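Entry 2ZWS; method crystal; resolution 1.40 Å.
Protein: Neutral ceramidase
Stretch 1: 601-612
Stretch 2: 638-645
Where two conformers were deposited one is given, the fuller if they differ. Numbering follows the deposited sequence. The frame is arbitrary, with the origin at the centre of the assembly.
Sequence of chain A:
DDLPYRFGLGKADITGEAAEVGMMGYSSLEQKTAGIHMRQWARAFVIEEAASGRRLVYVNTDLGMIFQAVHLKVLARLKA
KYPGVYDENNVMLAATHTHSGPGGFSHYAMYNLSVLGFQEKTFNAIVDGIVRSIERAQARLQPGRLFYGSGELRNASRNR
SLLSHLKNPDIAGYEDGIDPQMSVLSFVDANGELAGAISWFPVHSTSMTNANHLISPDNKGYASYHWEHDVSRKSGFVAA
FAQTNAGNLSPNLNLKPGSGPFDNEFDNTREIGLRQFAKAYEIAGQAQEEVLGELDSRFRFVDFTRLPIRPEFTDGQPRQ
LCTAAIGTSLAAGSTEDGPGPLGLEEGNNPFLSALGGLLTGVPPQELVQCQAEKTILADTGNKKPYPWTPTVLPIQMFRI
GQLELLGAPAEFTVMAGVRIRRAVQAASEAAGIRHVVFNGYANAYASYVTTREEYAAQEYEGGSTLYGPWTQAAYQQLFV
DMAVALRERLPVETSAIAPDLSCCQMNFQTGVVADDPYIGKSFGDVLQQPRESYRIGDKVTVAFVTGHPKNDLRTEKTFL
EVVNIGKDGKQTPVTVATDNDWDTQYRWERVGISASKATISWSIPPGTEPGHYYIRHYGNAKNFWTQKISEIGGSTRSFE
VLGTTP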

# COMPACT_ATOMS: atom_id res chain seq x y z
N SER A 601 -15.51 19.42 -2.23
CA SER A 601 -16.78 18.99 -2.77
C SER A 601 -17.37 17.86 -1.97
O SER A 601 -16.63 17.09 -1.32
N TRP A 602 -18.69 17.76 -2.04
CA TRP A 602 -19.44 16.69 -1.39
C TRP A 602 -20.49 16.19 -2.36
O TRP A 602 -21.39 16.94 -2.75
N SER A 603 -20.39 14.93 -2.75
CA SER A 603 -21.44 14.30 -3.53
C SER A 603 -22.42 13.67 -2.55
O SER A 603 -22.07 12.72 -1.85
N ILE A 604 -23.64 14.22 -2.49
CA ILE A 604 -24.60 13.86 -1.45
C ILE A 604 -25.18 12.48 -1.74
O ILE A 604 -25.87 12.30 -2.75
N PRO A 605 -24.84 11.47 -0.89
CA PRO A 605 -25.22 10.09 -1.20
C PRO A 605 -26.66 9.74 -0.81
O PRO A 605 -27.24 10.42 0.04
N PRO A 606 -27.23 8.67 -1.40
CA PRO A 606 -28.53 8.16 -0.95
C PRO A 606 -28.52 7.92 0.54
O PRO A 606 -27.52 7.43 1.09
N GLY A 607 -29.60 8.29 1.21
CA GLY A 607 -29.70 8.09 2.64
C GLY A 607 -29.32 9.26 3.52
O GLY A 607 -29.41 9.15 4.74
N THR A 608 -28.87 10.38 2.95
CA THR A 608 -28.57 11.58 3.74
C THR A 608 -29.87 12.21 4.22
O THR A 608 -30.81 12.35 3.43
N GLU A 609 -29.93 12.59 5.49
CA GLU A 609 -31.10 13.23 6.04
C GLU A 609 -31.33 14.58 5.37
O GLU A 609 -30.38 15.34 5.18
N PRO A 610 -32.58 14.85 4.94
CA PRO A 610 -32.95 16.22 4.61
C PRO A 610 -32.67 17.14 5.79
O PRO A 610 -32.76 16.72 6.94
N GLY A 611 -32.32 18.40 5.50
CA GLY A 611 -32.01 19.37 6.55
C GLY A 611 -30.98 20.39 6.12
O GLY A 611 -30.76 20.59 4.93
N HIS A 612 -30.36 21.03 7.10
CA HIS A 612 -29.37 22.08 6.85
C HIS A 612 -27.95 21.64 7.19
O HIS A 612 -27.72 20.98 8.21
N SER A 638 -24.83 28.05 5.60
CA SER A 638 -25.59 26.81 5.47
C SER A 638 -26.27 26.65 4.10
O SER A 638 -26.53 27.64 3.39
N PHE A 639 -26.55 25.40 3.73
CA PHE A 639 -27.36 25.05 2.57
C PHE A 639 -28.33 23.95 2.99
O PHE A 639 -28.10 23.29 4.02
N GLU A 640 -29.39 23.76 2.22
CA GLU A 640 -30.41 22.77 2.54
C GLU A 640 -30.32 21.57 1.63
O GLU A 640 -30.22 21.72 0.41
N VAL A 641 -30.39 20.38 2.21
CA VAL A 641 -30.60 19.19 1.42
C VAL A 641 -32.09 18.86 1.48
O VAL A 641 -32.65 18.69 2.58
N LEU A 642 -32.72 18.83 0.31
CA LEU A 642 -34.15 18.53 0.17
C LEU A 642 -34.36 17.04 -0.09
O LEU A 642 -33.45 16.36 -0.58
N GLY A 643 -35.54 16.51 0.23
CA GLY A 643 -35.82 15.12 -0.12
C GLY A 643 -37.05 14.48 0.48
O GLY A 643 -38.18 14.73 0.05
N THR A 644 -36.83 13.62 1.47
CA THR A 644 -37.91 12.82 2.05
C THR A 644 -37.74 12.62 3.54
O THR A 644 -37.82 13.57 4.33
N THR A 645 -37.51 11.37 3.93
CA THR A 645 -37.41 11.00 5.33
C THR A 645 -36.33 11.80 6.06
O THR A 645 -36.63 12.77 6.76

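What holds the two backbones together? Gly611 and Val641 form an antiparallel hydrogen-bonded pair in which each satisfies the other: Gly611 N donates to Val641 O at 3.0 Å, and Val641 N donates to Gly611 O at 2.8 Å. Both carbonyl oxygens also receive a CA-H contact, Val641 O from Pro610 CA at 3.2 Å and Gly611 O from Glu640 CA at 3.3 Å. At its backbone angles, Gly611 has no room for a CB, which would jam against the preceding carbonyl oxygen.

Which side chains fill the apolar side? Val641 (chi1 t) lies on the Gly611 face of the sheet, where its CG2 packs 4.1 Å from Ile604 CD1 and 4.3 Å from Trp602 CZ3. Ile604 (m, t) and Trp602 (chi1 t) both point toward the second stretch. Phe639 starts away from the first stretch, but its p rotamer brings the ring end back, so that Phe639 CZ meets Trp602 CE3 edge to edge at 3.9 Å.

What lies on the other face? His612 (chi1 m) and Glu640 (t, t) share it as a non-hydrogen-bonded pair. Glu640 CG sits over one face of the imidazole, 4.3 Å from the centroid of the His612 ring, a CH-pi contact made by the aliphatic part of the glutamate.

How are the remaining polar groups satisfied? Thr608 OG1 (chi1 p) turns back within its own stretch, donating to Pro605 O at 3.1 Å across the type II turn; Thr608 N adds a weak bond to Pro605 O at 3.3 Å. One water bridges the stretches, donating to Thr608 O at 3.1 Å and to Leu642 O at 3.2 Å. Glu609 OE1 comes within 3.1 Å of Thr645 O, but two acceptors cannot bond; OE1 finds its partner elsewhere in the structure.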

# COMPACT_ATOMS: atom_id res chain seq x y z
CB SER A 601 -16.62 18.58 -4.23
OG SER A 601 -15.75 17.48 -4.35
CB TRP A 602 -20.09 17.22 -0.12
CG TRP A 602 -20.87 16.18 0.68
CD1 TRP A 602 -20.53 14.86 0.87
CD2 TRP A 602 -22.09 16.39 1.43
NE1 TRP A 602 -21.48 14.25 1.69
CE2 TRP A 602 -22.44 15.15 2.03
CE3 TRP A 602 -22.94 17.51 1.63
CZ2 TRP A 602 -23.59 14.99 2.84
CZ3 TRP A 602 -24.08 17.34 2.46
CH2 TRP A 602 -24.39 16.09 3.04
CB SER A 603 -20.82 13.27 -4.47
OG SER A 603 -19.94 13.92 -5.39
CB ILE A 604 -25.76 14.91 -1.37
CG1 ILE A 604 -25.22 16.31 -1.12
CG2 ILE A 604 -26.75 14.53 -0.28
CD1 ILE A 604 -26.13 17.42 -1.60
CB PRO A 605 -24.25 9.28 -0.35
CG PRO A 605 -24.08 10.10 0.88
CD PRO A 605 -24.05 11.55 0.35
CB PRO A 606 -28.65 6.83 -1.69
CG PRO A 606 -27.84 7.02 -2.94
CD PRO A 606 -26.69 7.91 -2.54
CB THR A 608 -27.82 12.63 2.90
OG1 THR A 608 -28.46 12.75 1.63
CG2 THR A 608 -26.39 12.21 2.68
CB GLU A 609 -30.94 13.42 7.55
CG GLU A 609 -31.43 12.23 8.38
CD GLU A 609 -32.91 12.37 8.77
OE1 GLU A 609 -33.79 12.20 7.89
OE2 GLU A 609 -33.18 12.64 9.97
CB PRO A 610 -34.46 16.12 4.36
CG PRO A 610 -34.68 14.71 3.94
CD PRO A 610 -33.69 13.90 4.71
CB HIS A 612 -29.77 23.35 7.60
CG HIS A 612 -31.05 23.95 7.09
ND1 HIS A 612 -32.29 23.61 7.60
CD2 HIS A 612 -31.28 24.83 6.08
CE1 HIS A 612 -33.23 24.28 6.94
NE2 HIS A 612 -32.64 25.02 6.01
CB SER A 638 -26.62 26.68 6.59
OG SER A 638 -27.67 27.60 6.37
CB PHE A 639 -26.49 24.61 1.37
CG PHE A 639 -25.59 23.43 1.66
CD1 PHE A 639 -24.33 23.63 2.21
CD2 PHE A 639 -26.00 22.13 1.39
CE1 PHE A 639 -23.50 22.56 2.49
CE2 PHE A 639 -25.16 21.03 1.66
CZ PHE A 639 -23.91 21.25 2.20
CB GLU A 640 -31.81 23.38 2.44
CG GLU A 640 -32.90 22.46 3.01
CD GLU A 640 -34.27 23.11 3.08
OE1 GLU A 640 -34.39 24.34 2.84
OE2 GLU A 640 -35.24 22.38 3.39
CB VAL A 641 -29.75 17.99 1.88
CG1 VAL A 641 -30.09 16.76 1.06
CG2 VAL A 641 -28.25 18.32 1.76
CB LEU A 642 -34.74 19.33 -1.00
CG LEU A 642 -34.48 20.84 -1.10
CD1 LEU A 642 -34.99 21.40 -2.42
CD2 LEU A 642 -35.11 21.57 0.07
CB THR A 644 -37.98 11.43 1.41
OG1 THR A 644 -36.71 10.78 1.55
CG2 THR A 644 -38.34 11.52 -0.08
CB THR A 645 -37.16 9.48 5.50
OG1 THR A 645 -37.53 9.07 6.82
CG2 THR A 645 -35.69 9.12 5.26
O HOH W 1 -32.47 14.10 1.54